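Local structure of DNA repair protein RAD7 (Saccharomyces cerevisiae, 5ZB2) at residues Thr47-Asn51 with Thr74-Thr80; Ser58-Leu63 with Thr80-Cys84. The protein acts in the global genome repair complex that promotes nucleotide excision repair of nontranscribed DNA, and binds Elongin-C. Residues are numbered along the deposited sequence.

Interaction 1. Residues Thr47-Asn51 with Thr74-Thr80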
loop_
_atom_site.group_PDB
_atom_site.type_symbol
_atom_site.label_atom_id
_atom_site.label_comp_id
_atom_site.label_asym_id
_atom_site.label_seq_id
_atom_site.Cartn_x
_atom_site.Cartn_y
_atom_site.Cartn_z
ATOM N N THR A 47 -21.464 -8.567 14.305
ATOM C CA THR A 47 -21.545 -7.932 12.996
ATOM C C THR A 47 -22.751 -7.013 12.900
ATOM O O THR A 47 -22.729 -6.046 12.132
ATOM C CB THR A 47 -21.603 -8.996 11.905
ATOM O OG1 THR A 47 -22.749 -9.827 12.113
ATOM C CG2 THR A 47 -20.350 -9.851 11.935
ATOM N N ALA A 48 -23.802 -7.287 13.677
ATOM C CA ALA A 48 -25.004 -6.465 13.625
ATOM C C ALA A 48 -24.760 -5.050 14.130
ATOM O O ALA A 48 -25.542 -4.149 13.808
ATOM C CB ALA A 48 -26.124 -7.118 14.435
ATOM N N ASN A 49 -23.703 -4.836 14.913
ATOM C CA ASN A 49 -23.384 -3.528 15.466
ATOM C C ASN A 49 -22.203 -2.855 14.782
ATOM O O ASN A 49 -21.838 -1.739 15.171
ATOM C CB ASN A 49 -23.095 -3.649 16.967
ATOM C CG ASN A 49 -24.357 -3.735 17.800
ATOM O OD1 ASN A 49 -25.361 -3.096 17.488
ATOM N ND2 ASN A 49 -24.309 -4.521 18.869
ATOM N N LEU A 50 -21.595 -3.490 13.776
ATOM C CA LEU A 50 -20.423 -2.898 13.138
ATOM C C LEU A 50 -20.770 -1.578 12.459
ATOM O O LEU A 50 -19.987 -0.622 12.511
ATOM C CB LEU A 50 -19.815 -3.877 12.133
ATOM C CG LEU A 50 -18.997 -5.039 12.710
ATOM C CD1 LEU A 50 -18.469 -5.921 11.590
ATOM C CD2 LEU A 50 -17.841 -4.549 13.580
ATOM N N ASN A 51 -21.939 -1.500 11.822
ATOM C CA ASN A 51 -22.340 -0.251 11.182
ATOM C C ASN A 51 -22.614 0.833 12.214
ATOM O O ASN A 51 -22.306 2.008 11.985
ATOM C CB ASN A 51 -23.565 -0.477 10.303
ATOM C CG ASN A 51 -23.201 -0.951 8.914
ATOM O OD1 ASN A 51 -22.375 -0.341 8.237
ATOM N ND2 ASN A 51 -23.808 -2.050 8.485
ATOM N N THR A 74 -14.166 -9.730 8.874
ATOM C CA THR A 74 -15.488 -10.080 9.373
ATOM C C THR A 74 -16.296 -10.693 8.236
ATOM O O THR A 74 -15.907 -10.635 7.068
ATOM C CB THR A 74 -16.222 -8.856 9.940
ATOM O OG1 THR A 74 -16.731 -8.054 8.867
ATOM C CG2 THR A 74 -15.288 -8.011 10.802
ATOM N N ASP A 75 -17.431 -11.295 8.586
ATOM C CA ASP A 75 -18.358 -11.818 7.592
ATOM C C ASP A 75 -19.453 -10.817 7.236
ATOM O O ASP A 75 -20.506 -11.212 6.725
ATOM C CB ASP A 75 -18.974 -13.136 8.076
ATOM C CG ASP A 75 -19.729 -12.987 9.380
ATOM O OD1 ASP A 75 -19.317 -12.159 10.213
ATOM O OD2 ASP A 75 -20.733 -13.706 9.574
ATOM N N LEU A 76 -19.221 -9.533 7.497
ATOM C CA LEU A 76 -20.209 -8.507 7.193
ATOM C C LEU A 76 -20.400 -8.385 5.685
ATOM O O LEU A 76 -19.454 -8.526 4.906
ATOM C CB LEU A 76 -19.766 -7.170 7.789
ATOM C CG LEU A 76 -20.736 -5.990 7.708
ATOM C CD1 LEU A 76 -22.026 -6.281 8.457
ATOM C CD2 LEU A 76 -20.074 -4.738 8.258
ATOM N N LYS A 77 -21.640 -8.124 5.272
ATOM C CA LYS A 77 -21.989 -8.019 3.859
ATOM C C LYS A 77 -22.292 -6.598 3.416
ATOM O O LYS A 77 -21.958 -6.225 2.291
ATOM C CB LYS A 77 -23.197 -8.912 3.552
ATOM C CG LYS A 77 -22.907 -10.402 3.695
ATOM C CD LYS A 77 -24.153 -11.193 4.060
ATOM C CE LYS A 77 -25.194 -11.166 2.953
ATOM N NZ LYS A 77 -24.738 -11.894 1.736
ATOM N N ARG A 78 -22.914 -5.794 4.273
ATOM C CA ARG A 78 -23.272 -4.417 3.956
ATOM C C ARG A 78 -22.567 -3.494 4.940
ATOM O O ARG A 78 -22.821 -3.558 6.147
ATOM C CB ARG A 78 -24.787 -4.219 4.018
ATOM C CG ARG A 78 -25.566 -5.155 3.098
ATOM C CD ARG A 78 -27.067 -4.961 3.241
ATOM N NE ARG A 78 -27.530 -5.243 4.598
ATOM C CZ ARG A 78 -28.782 -5.076 5.015
ATOM N NH1 ARG A 78 -29.712 -4.625 4.183
ATOM N NH2 ARG A 78 -29.106 -5.360 6.269
ATOM N N LEU A 79 -21.684 -2.644 4.423
ATOM C CA LEU A 79 -20.906 -1.720 5.237
ATOM C C LEU A 79 -21.128 -0.297 4.747
ATOM O O LEU A 79 -21.087 -0.037 3.538
ATOM C CB LEU A 79 -19.412 -2.067 5.189
ATOM C CG LEU A 79 -18.481 -1.122 5.952
ATOM C CD1 LEU A 79 -18.794 -1.129 7.444
ATOM C CD2 LEU A 79 -17.025 -1.492 5.702
ATOM N N THR A 80 -21.349 0.619 5.690
ATOM C CA THR A 80 -21.503 2.040 5.409
ATOM C C THR A 80 -20.510 2.819 6.259
ATOM O O THR A 80 -20.450 2.626 7.477
ATOM C CB THR A 80 -22.936 2.517 5.705
ATOM O OG1 THR A 80 -23.853 1.855 4.828
ATOM C CG2 THR A 80 -23.069 4.028 5.522
HETATM O O HOH W 1 -21.309 -12.919 12.417
HETATM O O HOH W 2 -22.503 2.939 9.448
#
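Asn51, in the first turn of helix 50-59, has the most surface covered in this contact, and it does the work of a missing neighbour for strand 78-81. That strand is the outermost one at the N-terminal end of the parallel sheet of the leucine-rich repeat (LRR) domain. Its other edge already pairs with strand 104-108, through Lys77 and Leu79. On the side facing the helix, the carboxamide of Asn51 meets the backbone in two hydrogen bonds: Thr80 N donates to Asn51 OD1 (2.9 Å), and Asn51 ND2 donates to Arg78 O (3.0 Å). One planar group thus imitates the donor and acceptor that another strand would offer. Beside the carboxamide a water lies within hydrogen-bonding distance of Asn51 O (2.7 Å) and Thr80 O (2.9 Å), joining helix backbone to strand backbone.

Nearer the start of the helix the interface mixes one leucine-leucine contact with carbon-to-oxygen contacts. Leu76 CD2 lies 3.9 Å from Leu50 CD1, and Leu76 CD1 lies 3.7 Å from Thr47 O. Leu50 CD1 also lies 3.9 Å from Thr74 OG1, which accepts from Leu76 N (3.2 Å) in an ST turn just before the strand. At the outer margin Thr47 CG2 comes as close as 3.1 Å to Asp75 OD1, a tight carbon-oxygen contact, and a water donates to Asp75 OD2 (3.0 Å) and weakly meets Thr47 OG1 (3.4 Å). The chemistry implies a capped sheet edge, with Arg78 O and Thr80 N bonded to one helix side chain and leucine packing beside them.

Interaction 2. Residues Ser58-Leu63 with Thr80-Cys84; sequences SKNRAL and TFSDC
The last turn of helix 50-59 and the loop after it lie against the end of strand 78-81. Ser58 sits opposite Asp83 with their CA atoms 5.1 Å apart; the CA nearest Leu63 CA is that of Cys84, at 6.5 Å, though the Cys84 side chain points away. The helix ends in a Schellman motif: Arg61, with phi/psi of 51/35°, is the C-prime residue, Arg61 N donates to Ser58 O (2.9 Å), and Ala62 N to Leu57 O. This reversal brings Leu63, extended at -89/119°, back toward the strand.

Ser58 adopts the m rotamer (chi1 -67°), which keeps OG hydrogen-bonded to Ala54 O while presenting it to the turning backbone. Ser82 N and Asp83 N both donate weakly to Ser58 OG, each at 3.3 Å. Ser82 is near-helical (-79/-22°), so the two successive amides converge on that oxygen; Asp83 then extends (-149/101°) in the t rotamer, its OD1 accepting from Ser85 N.

Leu63 is t,p (chi1 -167°, chi2 62°). This sets CD2 over the face of the Phe81 ring, 3.7 Å from its centroid and 22° off the normal, a CH-pi contact whose closest pair is Leu63 CD2 to Phe81 CG, 3.4 Å. Phe81, chi1 -78° and chi2 -16°, also meets Phe71 edge-to-face. A water donates to Leu63 O (2.6 Å) and Asp83 O (2.7 Å), bridging the two segments.

Helix 50-59 covers the outermost LRR strand, consistent with capping it: Leu63 shields one Phe81 face, while weak hydrogen bonds and a water join turn and helix end.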
loop_
_atom_site.group_PDB
_atom_site.type_symbol
_atom_site.label_atom_id
_atom_site.label_comp_id
_atom_site.label_asym_id
_atom_site.label_seq_id
_atom_site.Cartn_x
_atom_site.Cartn_y
_atom_site.Cartn_z
ATOM N N SER A 58 -17.508 7.825 12.694
ATOM C CA SER A 58 -17.653 8.843 11.657
ATOM C C SER A 58 -18.068 10.182 12.256
ATOM O O SER A 58 -17.459 11.219 11.969
ATOM C CB SER A 58 -18.671 8.388 10.609
ATOM O OG SER A 58 -18.196 7.273 9.873
ATOM N N LYS A 59 -19.107 10.180 13.097
ATOM C CA LYS A 59 -19.584 11.426 13.681
ATOM C C LYS A 59 -18.513 12.116 14.514
ATOM O O LYS A 59 -18.571 13.338 14.687
ATOM C CB LYS A 59 -20.828 11.170 14.539
ATOM C CG LYS A 59 -22.118 11.110 13.741
ATOM C CD LYS A 59 -23.341 11.180 14.641
ATOM C CE LYS A 59 -23.506 9.919 15.471
ATOM N NZ LYS A 59 -24.806 9.901 16.198
ATOM N N ASN A 60 -17.542 11.368 15.031
ATOM C CA ASN A 60 -16.454 11.934 15.816
ATOM C C ASN A 60 -15.182 12.135 15.003
ATOM O O ASN A 60 -14.116 12.335 15.589
ATOM C CB ASN A 60 -16.159 11.042 17.025
ATOM C CG ASN A 60 -17.280 11.057 18.043
ATOM O OD1 ASN A 60 -17.361 11.956 18.878
ATOM N ND2 ASN A 60 -18.153 10.060 17.981
ATOM N N ARG A 61 -15.269 12.089 13.672
ATOM C CA ARG A 61 -14.095 12.234 12.807
ATOM C C ARG A 61 -12.982 11.285 13.242
ATOM O O ARG A 61 -11.793 11.601 13.152
ATOM C CB ARG A 61 -13.597 13.681 12.795
ATOM C CG ARG A 61 -14.594 14.677 12.227
ATOM C CD ARG A 61 -14.111 16.117 12.371
ATOM N NE ARG A 61 -12.952 16.425 11.528
ATOM C CZ ARG A 61 -11.687 16.453 11.944
ATOM N NH1 ARG A 61 -11.374 16.189 13.206
ATOM N NH2 ARG A 61 -10.720 16.751 11.087
ATOM N N ALA A 62 -13.375 10.103 13.715
ATOM C CA ALA A 62 -12.444 9.138 14.283
ATOM C C ALA A 62 -12.262 7.907 13.405
ATOM O O ALA A 62 -11.633 6.938 13.840
ATOM C CB ALA A 62 -12.909 8.717 15.679
ATOM N N LEU A 63 -12.802 7.912 12.192
ATOM C CA LEU A 63 -12.584 6.821 11.253
ATOM C C LEU A 63 -11.329 7.118 10.440
ATOM O O LEU A 63 -11.256 8.141 9.748
ATOM C CB LEU A 63 -13.797 6.637 10.344
ATOM C CG LEU A 63 -13.835 5.351 9.517
ATOM C CD1 LEU A 63 -13.881 4.109 10.401
ATOM C CD2 LEU A 63 -15.026 5.365 8.571
ATOM N N THR A 80 -21.349 0.619 5.690
ATOM C CA THR A 80 -21.503 2.040 5.409
ATOM C C THR A 80 -20.510 2.819 6.259
ATOM O O THR A 80 -20.450 2.626 7.477
ATOM C CB THR A 80 -22.936 2.517 5.705
ATOM O OG1 THR A 80 -23.853 1.855 4.828
ATOM C CG2 THR A 80 -23.069 4.028 5.522
ATOM N N PHE A 81 -19.730 3.686 5.611
ATOM C CA PHE A 81 -18.828 4.624 6.280
ATOM C C PHE A 81 -19.319 6.031 5.968
ATOM O O PHE A 81 -19.285 6.458 4.809
ATOM C CB PHE A 81 -17.378 4.450 5.812
ATOM C CG PHE A 81 -16.651 3.273 6.420
ATOM C CD1 PHE A 81 -17.131 2.621 7.545
ATOM C CD2 PHE A 81 -15.454 2.841 5.864
ATOM C CE1 PHE A 81 -16.438 1.552 8.093
ATOM C CE2 PHE A 81 -14.760 1.777 6.409
ATOM C CZ PHE A 81 -15.252 1.132 7.524
ATOM N N SER A 82 -19.763 6.756 6.999
ATOM C CA SER A 82 -20.369 8.067 6.792
ATOM C C SER A 82 -19.343 9.173 6.562
ATOM O O SER A 82 -19.691 10.205 5.979
ATOM C CB SER A 82 -21.254 8.430 7.988
ATOM O OG SER A 82 -22.349 7.535 8.093
ATOM N N ASP A 83 -18.098 8.991 7.000
ATOM C CA ASP A 83 -17.057 9.994 6.756
ATOM C C ASP A 83 -15.723 9.262 6.643
ATOM O O ASP A 83 -15.130 8.906 7.664
ATOM C CB ASP A 83 -17.022 11.039 7.864
ATOM C CG ASP A 83 -15.989 12.131 7.610
ATOM O OD1 ASP A 83 -15.053 11.907 6.814
ATOM O OD2 ASP A 83 -16.109 13.216 8.215
ATOM N N CYS A 84 -15.261 9.060 5.406
ATOM C CA CYS A 84 -14.001 8.389 5.109
ATOM C C CYS A 84 -12.855 9.356 4.863
ATOM O O CYS A 84 -11.805 8.932 4.372
ATOM C CB CYS A 84 -14.141 7.510 3.865
ATOM S SG CYS A 84 -15.523 6.399 3.853
HETATM O O HOH W 3 -12.544 9.668 8.036
#

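How the interactions relate
From the N terminus, the chain passes the long helix 8-41, enters helix 50-59, turns back through loop segments and reaches strand 78-81. Interaction 1 closes a loop from the start of helix 50-59 to the strand and the segment leading into it; interaction 2 closes another from the end of that helix to the end of the strand. The segments alternate along the sequence, so the two loops cross; their ranges overlap at Thr80, which makes contact only in interaction 1. With centres about 15 Å apart, the contacts pin the helix alongside the strand at both ends. Together they join the segment following helix 8-41 to the first strand of the LRR sheet.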